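Local coordinates for protein Cif-like 1 (PDB 7JQY) that probably hydrolyses epoxides, as a Cif-like enzyme of the alpha/beta hydrolase fold that assembles as an octamer, at residues A31-V36 with V109-A114; V278-G283 with P291-R296; F170-Q175 with E180-G185. The protein carries 1 engineered substitution. All coordinates share one frame; numbering follows the deposited sequence.

Contact 1 (A31-V36 with V109-A114); sequences AQLDDV and VHQLGA
The amide of Gln111 reaches across to Gln32 at one border of the alpha/beta hydrolase sheet, where the end of helix 98-111 lies beside the end of the edge strand 26-32. The contact illustrates how a single side chain can join two elements whose backbones stay well apart: the closest pair of CA atoms, those of Ala31 and Gln111, is 7.8 Å distant. With CG anti to its own carbonyl carbon (chi1 -78°) and the chain extended beyond it, Gln111 spans this distance at full length. Its NE2 gives a hydrogen bond of 2.6 Å to the backbone O of Gln32, fairly straight at 160°. The oxygen lies close to the amide plane of Gln111, whereas the donor is tilted 24° from the carbonyl plane of Gln32.

Apolar groups border the amide. CB of Ala31 comes within 4.0 Å of OE1 of Gln111, and the CD2 branch of Leu33, whose side chain crosses that of Gln111 at a slant, lies 3.8 Å from NE2 of Gln111. Leu33 also packs on Leu38, Asp104 and Ala107. Behind Gln111 the helix ends in a Schellman motif, with Gly113 at positive phi as the C-prime residue and Ala114 N bonded to Val109 O. On the strand side, Ala31 pairs through its backbone with Leu38 of the next strand, 37-43.

Both ends of the amide are thus employed, and its rotation is fixed: while NE2 holds the carbonyl of Gln32, a water accepts from Gln32 N at 2.8 Å and donates to Gln111 OE1 at 2.9 Å.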
# COMPACT_ATOMS: atom_id res chain seq x y z
N ALA B 31 -37.04 4.60 0.62
CA ALA B 31 -38.25 3.83 0.40
C ALA B 31 -37.90 2.37 0.56
O ALA B 31 -37.04 1.85 -0.14
CB ALA B 31 -38.84 4.10 -0.99
N GLN B 32 -38.55 1.71 1.51
CA GLN B 32 -38.34 0.29 1.71
C GLN B 32 -39.23 -0.44 0.72
O GLN B 32 -40.46 -0.27 0.75
CB GLN B 32 -38.63 -0.12 3.15
CG GLN B 32 -38.14 -1.52 3.51
CD GLN B 32 -36.63 -1.62 3.47
OE1 GLN B 32 -35.93 -0.82 4.07
NE2 GLN B 32 -36.12 -2.61 2.73
N LEU B 33 -38.63 -1.20 -0.17
CA LEU B 33 -39.41 -2.07 -1.01
C LEU B 33 -39.45 -3.41 -0.29
O LEU B 33 -39.10 -3.48 0.89
CB LEU B 33 -38.82 -2.14 -2.42
CG LEU B 33 -38.60 -0.73 -2.98
CD1 LEU B 33 -38.19 -0.77 -4.45
CD2 LEU B 33 -39.86 0.11 -2.79
N ASP B 34 -39.85 -4.48 -0.98
CA ASP B 34 -40.14 -5.69 -0.22
C ASP B 34 -38.90 -6.24 0.45
O ASP B 34 -39.00 -6.82 1.53
CB ASP B 34 -40.74 -6.78 -1.12
CG ASP B 34 -42.20 -6.62 -1.31
OD1 ASP B 34 -42.86 -6.15 -0.37
OD2 ASP B 34 -42.69 -6.95 -2.41
N ASP B 35 -37.74 -6.01 -0.14
CA ASP B 35 -36.52 -6.44 0.51
C ASP B 35 -35.38 -5.43 0.34
O ASP B 35 -34.48 -5.40 1.19
CB ASP B 35 -36.16 -7.84 -0.00
CG ASP B 35 -35.69 -8.73 1.15
OD1 ASP B 35 -35.94 -8.35 2.34
OD2 ASP B 35 -35.28 -9.87 0.92
N VAL B 36 -35.39 -4.63 -0.77
CA VAL B 36 -34.36 -3.66 -1.14
C VAL B 36 -34.81 -2.26 -0.71
O VAL B 36 -35.98 -1.90 -0.89
CB VAL B 36 -34.12 -3.68 -2.66
CG1 VAL B 36 -33.21 -2.54 -3.11
CG2 VAL B 36 -33.58 -5.03 -3.09
N VAL B 109 -42.78 4.73 -6.68
CA VAL B 109 -43.77 5.73 -7.09
C VAL B 109 -45.12 5.41 -6.47
O VAL B 109 -45.85 6.31 -6.03
CB VAL B 109 -43.87 5.80 -8.63
CG1 VAL B 109 -45.06 6.65 -9.04
CG2 VAL B 109 -42.57 6.33 -9.24
N HIS B 110 -45.49 4.13 -6.45
CA HIS B 110 -46.75 3.74 -5.85
C HIS B 110 -46.76 3.99 -4.35
O HIS B 110 -47.79 4.38 -3.79
CB HIS B 110 -47.05 2.28 -6.19
CG HIS B 110 -47.40 2.06 -7.63
ND1 HIS B 110 -48.22 1.04 -8.05
CD2 HIS B 110 -47.05 2.75 -8.74
CE1 HIS B 110 -48.36 1.10 -9.36
NE2 HIS B 110 -47.66 2.13 -9.81
N GLN B 111 -45.61 3.82 -3.68
CA GLN B 111 -45.55 4.10 -2.25
C GLN B 111 -45.70 5.59 -1.97
O GLN B 111 -46.17 5.95 -0.88
CB GLN B 111 -44.24 3.61 -1.65
CG GLN B 111 -44.17 2.13 -1.39
CD GLN B 111 -43.01 1.79 -0.46
OE1 GLN B 111 -42.38 2.69 0.10
NE2 GLN B 111 -42.72 0.50 -0.32
N LEU B 112 -45.36 6.45 -2.92
CA LEU B 112 -45.52 7.88 -2.73
C LEU B 112 -46.91 8.36 -3.10
O LEU B 112 -47.16 9.57 -3.08
CB LEU B 112 -44.48 8.64 -3.54
CG LEU B 112 -43.04 8.46 -3.06
CD1 LEU B 112 -42.07 9.25 -3.89
CD2 LEU B 112 -42.95 8.87 -1.60
N GLY B 113 -47.82 7.44 -3.41
CA GLY B 113 -49.19 7.81 -3.68
C GLY B 113 -49.47 8.18 -5.11
O GLY B 113 -50.60 8.59 -5.42
N ALA B 114 -48.49 8.09 -6.00
CA ALA B 114 -48.72 8.48 -7.37
C ALA B 114 -49.02 7.27 -8.24
O ALA B 114 -48.66 6.13 -7.93
CB ALA B 114 -47.52 9.24 -7.94
O HOH W 1 -40.82 3.06 2.49

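Contact 2 (V278-G283 with P291-R296); sequences VAPNTG and PAFLTR
The hydroxyl oxygen of Thr282, OG1, is gripped twice: it donates a 2.8 Å hydrogen bond to Pro280 O, approaching from above the carbonyl plane, and it is also bonded to ND2 of Asn290. Asn290 uses its OD1 for the backbone N of Phe293, in the first turn of helix 291-303, and so relates the turn after strand 274-279 to the helix that packs on it.

Across the contact itself the chemistry is apolar, a worked case of one aromatic ring meeting three consecutive residues. CG of Phe293 stands anti to the backbone N (chi1 169°), which carries the ring out from the helix to Ala279. The methyl CB of Ala279 sits over one face as a CH-pi contact, 3.7 Å from the centroid of the Phe293 ring and 16° off its normal, displaced toward CD1 and CE1. Pro280 CD approaches CD2 of Phe293 obliquely at 4.1 Å, and Val278 C lies 3.9 Å from Phe293 CZ. Leu253 of the neighbouring strand 250-255 also touches the side chain of Phe293.

Here the last strand of the sheet is packed against the C-terminal helix, as in the alpha/beta hydrolase fold, whose catalytic histidine commonly follows that strand.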
# COMPACT_ATOMS: atom_id res chain seq x y z
N VAL B 278 -30.89 18.37 -30.61
CA VAL B 278 -29.49 18.08 -30.36
C VAL B 278 -28.88 19.29 -29.67
O VAL B 278 -29.00 20.41 -30.18
CB VAL B 278 -28.72 17.75 -31.65
CG1 VAL B 278 -27.23 17.82 -31.39
CG2 VAL B 278 -29.12 16.38 -32.19
N ALA B 279 -28.25 19.06 -28.52
CA ALA B 279 -27.68 20.16 -27.75
C ALA B 279 -26.39 20.64 -28.41
O ALA B 279 -25.49 19.82 -28.66
CB ALA B 279 -27.40 19.73 -26.31
N PRO B 280 -26.24 21.93 -28.68
CA PRO B 280 -25.03 22.42 -29.34
C PRO B 280 -23.85 22.44 -28.37
O PRO B 280 -24.01 22.68 -27.18
CB PRO B 280 -25.39 23.84 -29.79
CG PRO B 280 -26.69 24.18 -29.13
CD PRO B 280 -27.13 23.04 -28.27
N ASN B 281 -22.67 22.12 -28.92
CA ASN B 281 -21.40 22.13 -28.20
C ASN B 281 -21.50 21.41 -26.85
O ASN B 281 -21.01 21.89 -25.83
CB ASN B 281 -20.89 23.56 -28.01
CG ASN B 281 -20.44 24.19 -29.33
OD1 ASN B 281 -20.93 25.25 -29.71
ND2 ASN B 281 -19.51 23.54 -30.02
N THR B 282 -22.06 20.20 -26.87
CA THR B 282 -22.35 19.44 -25.66
C THR B 282 -21.89 18.01 -25.84
O THR B 282 -22.04 17.43 -26.92
CB THR B 282 -23.85 19.45 -25.34
OG1 THR B 282 -24.29 20.80 -25.15
CG2 THR B 282 -24.15 18.64 -24.08
N GLY B 283 -21.29 17.45 -24.79
CA GLY B 283 -20.84 16.08 -24.88
C GLY B 283 -21.86 15.07 -24.41
O GLY B 283 -23.07 15.27 -24.56
N PRO B 291 -27.29 21.86 -18.63
CA PRO B 291 -28.61 21.78 -17.99
C PRO B 291 -29.55 22.90 -18.41
O PRO B 291 -30.77 22.77 -18.25
CB PRO B 291 -28.28 21.83 -16.49
CG PRO B 291 -26.97 22.53 -16.41
CD PRO B 291 -26.22 22.13 -17.65
N ALA B 292 -29.01 24.03 -18.88
CA ALA B 292 -29.87 25.10 -19.37
C ALA B 292 -30.65 24.65 -20.59
O ALA B 292 -31.86 24.89 -20.70
CB ALA B 292 -29.03 26.34 -19.68
N PHE B 293 -29.97 24.01 -21.55
CA PHE B 293 -30.66 23.44 -22.71
C PHE B 293 -31.65 22.37 -22.28
O PHE B 293 -32.78 22.32 -22.78
CB PHE B 293 -29.63 22.85 -23.67
CG PHE B 293 -30.23 22.02 -24.77
CD1 PHE B 293 -30.46 20.67 -24.60
CD2 PHE B 293 -30.52 22.60 -26.00
CE1 PHE B 293 -31.01 19.91 -25.62
CE2 PHE B 293 -31.07 21.84 -27.03
CZ PHE B 293 -31.31 20.50 -26.84
N LEU B 294 -31.24 21.50 -21.37
CA LEU B 294 -32.08 20.39 -20.95
C LEU B 294 -33.30 20.88 -20.21
O LEU B 294 -34.42 20.41 -20.45
CB LEU B 294 -31.27 19.45 -20.06
CG LEU B 294 -32.04 18.30 -19.41
CD1 LEU B 294 -32.69 17.50 -20.51
CD2 LEU B 294 -31.07 17.46 -18.60
N THR B 295 -33.10 21.83 -19.30
CA THR B 295 -34.22 22.34 -18.54
C THR B 295 -35.22 22.97 -19.48
O THR B 295 -36.44 22.80 -19.32
CB THR B 295 -33.75 23.32 -17.46
OG1 THR B 295 -33.15 22.58 -16.40
CG2 THR B 295 -34.91 24.12 -16.89
N ARG B 296 -34.72 23.68 -20.49
CA ARG B 296 -35.60 24.33 -21.46
C ARG B 296 -36.38 23.31 -22.29
O ARG B 296 -37.56 23.50 -22.58
CB ARG B 296 -34.79 25.24 -22.38
CG ARG B 296 -35.62 25.96 -23.43
CD ARG B 296 -36.73 26.78 -22.78
NE ARG B 296 -37.59 27.43 -23.77
CZ ARG B 296 -38.65 28.17 -23.46
NH1 ARG B 296 -38.99 28.36 -22.20
NH2 ARG B 296 -39.37 28.72 -24.43

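Contact 3 (F170-Q175 with E180-G185); sequences FGLHQQ and EMLIAG
Leu172 carries the tight part of this contact, sending its two methyl branches to different neighbours on helix 178-183. Its CD2 and Ile183 CD1 meet tip to tip at 4.0 Å, while its CD1 lies 4.1 Å from CD1 of Leu182, the two leucine side chains running aslant to each other. CG of Leu172 is anti to the backbone N (chi1 169°), which directs the fork toward the second helix; Tyr190 of helix 187-198 packs on both Leu172 and Ile183. The second subunit continues this apolar cluster, with its Trp168 on Leu172 and its Ile183 on Leu182.

The other side is loose and polar. Gln175 O and Glu180 OE1, two acceptor oxygens, stay 3.9 Å apart. The polar groups there find partners away from each other: NE2 of Gln175 turns back to Gly171 O at 2.9 Å (158°), within its own segment, whereas Glu180 OE2 makes a salt bridge with Arg229 of helix 220-229. Beyond Ile183 the chain passes through Ala184 and Gly185, both exposed.

The two successive short helices belong to the helical insertion between strands 140-146 and 250-255, the cap domain of alpha/beta hydrolases, and here they also form part of a subunit interface.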
# COMPACT_ATOMS: atom_id res chain seq x y z
N PHE B 170 -17.58 -2.06 -22.09
CA PHE B 170 -18.57 -3.13 -21.96
C PHE B 170 -17.90 -4.45 -21.63
O PHE B 170 -18.35 -5.20 -20.76
CB PHE B 170 -19.39 -3.26 -23.25
CG PHE B 170 -20.48 -2.23 -23.40
CD1 PHE B 170 -20.42 -1.02 -22.72
CD2 PHE B 170 -21.57 -2.48 -24.22
CE1 PHE B 170 -21.43 -0.08 -22.86
CE2 PHE B 170 -22.58 -1.54 -24.36
CZ PHE B 170 -22.51 -0.34 -23.68
N GLY B 171 -16.81 -4.77 -22.34
CA GLY B 171 -16.10 -6.01 -22.07
C GLY B 171 -15.57 -6.09 -20.65
O GLY B 171 -15.84 -7.05 -19.93
N LEU B 172 -14.80 -5.08 -20.23
CA LEU B 172 -14.20 -5.10 -18.90
C LEU B 172 -15.26 -5.18 -17.82
O LEU B 172 -15.16 -5.99 -16.90
CB LEU B 172 -13.32 -3.86 -18.69
CG LEU B 172 -12.87 -3.66 -17.24
CD1 LEU B 172 -11.95 -4.79 -16.81
CD2 LEU B 172 -12.19 -2.31 -17.04
N HIS B 173 -16.29 -4.34 -17.92
CA HIS B 173 -17.33 -4.34 -16.89
C HIS B 173 -18.04 -5.67 -16.82
O HIS B 173 -18.57 -6.04 -15.77
CB HIS B 173 -18.32 -3.21 -17.15
CG HIS B 173 -17.75 -1.85 -16.90
ND1 HIS B 173 -18.53 -0.72 -16.86
CD2 HIS B 173 -16.48 -1.45 -16.68
CE1 HIS B 173 -17.76 0.33 -16.63
NE2 HIS B 173 -16.51 -0.09 -16.51
N GLN B 174 -18.05 -6.43 -17.91
CA GLN B 174 -18.73 -7.72 -17.89
C GLN B 174 -17.87 -8.84 -17.34
O GLN B 174 -18.36 -9.97 -17.24
CB GLN B 174 -19.23 -8.07 -19.30
CG GLN B 174 -20.52 -7.37 -19.67
CD GLN B 174 -20.85 -7.51 -21.16
OE1 GLN B 174 -20.00 -7.91 -21.95
NE2 GLN B 174 -22.07 -7.16 -21.53
N GLN B 175 -16.62 -8.56 -16.96
CA GLN B 175 -15.75 -9.56 -16.34
C GLN B 175 -15.98 -9.57 -14.82
O GLN B 175 -15.46 -8.72 -14.09
CB GLN B 175 -14.29 -9.28 -16.67
CG GLN B 175 -14.01 -9.12 -18.17
CD GLN B 175 -14.59 -10.26 -19.00
OE1 GLN B 175 -14.15 -11.41 -18.91
NE2 GLN B 175 -15.60 -9.94 -19.81
N GLU B 180 -13.85 -5.62 -10.57
CA GLU B 180 -13.80 -5.11 -9.20
C GLU B 180 -12.38 -5.12 -8.66
O GLU B 180 -11.93 -4.16 -8.03
CB GLU B 180 -14.72 -5.94 -8.30
CG GLU B 180 -16.20 -5.75 -8.60
CD GLU B 180 -16.73 -6.73 -9.64
OE1 GLU B 180 -15.97 -7.11 -10.56
OE2 GLU B 180 -17.93 -7.10 -9.56
N MET B 181 -11.63 -6.19 -8.93
CA MET B 181 -10.28 -6.28 -8.42
C MET B 181 -9.37 -5.23 -9.06
O MET B 181 -8.47 -4.70 -8.40
CB MET B 181 -9.74 -7.69 -8.67
CG MET B 181 -8.25 -7.80 -8.77
SD MET B 181 -7.88 -9.38 -9.50
CE MET B 181 -7.32 -8.89 -11.16
N LEU B 182 -9.57 -4.93 -10.34
CA LEU B 182 -8.71 -3.95 -11.00
C LEU B 182 -9.05 -2.53 -10.55
O LEU B 182 -8.15 -1.71 -10.34
CB LEU B 182 -8.85 -4.05 -12.52
CG LEU B 182 -8.31 -5.30 -13.21
CD1 LEU B 182 -8.50 -5.16 -14.71
CD2 LEU B 182 -6.86 -5.52 -12.85
N ILE B 183 -10.34 -2.22 -10.41
CA ILE B 183 -10.74 -0.83 -10.21
C ILE B 183 -10.91 -0.45 -8.73
O ILE B 183 -10.86 0.74 -8.39
CB ILE B 183 -12.02 -0.56 -11.04
CG1 ILE B 183 -11.73 -0.81 -12.53
CG2 ILE B 183 -12.50 0.88 -10.86
CD1 ILE B 183 -12.96 -0.93 -13.39
N ALA B 184 -11.07 -1.42 -7.82
CA ALA B 184 -11.18 -1.10 -6.39
C ALA B 184 -9.96 -0.32 -5.92
O ALA B 184 -8.81 -0.71 -6.19
CB ALA B 184 -11.34 -2.38 -5.57
N GLY B 185 -10.20 0.80 -5.23
CA GLY B 185 -9.12 1.69 -4.81
C GLY B 185 -8.69 2.71 -5.85
O GLY B 185 -7.88 3.60 -5.53

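In the fold
The three contacts sample the fold at sites whose centres lie about 31 to 32 Å apart. Contacts 1 and 2 each reach an outermost strand of the same sheet, 26-32 and 274-279, on opposite sides of the chain's centre, and each joins the strand's end to a helix; both are partly buried. Contact 1 does so with an amide and a water, contact 2 with an aromatic ring. Contact 3 involves no sheet strand: it joins two cap helices through aliphatic methyl groups. Although its centre is farthest from that of the chain, about 21 Å, it is the buried one, covered in part by another subunit, whereas contacts 1 and 2 touch no other protein chain of the assembly.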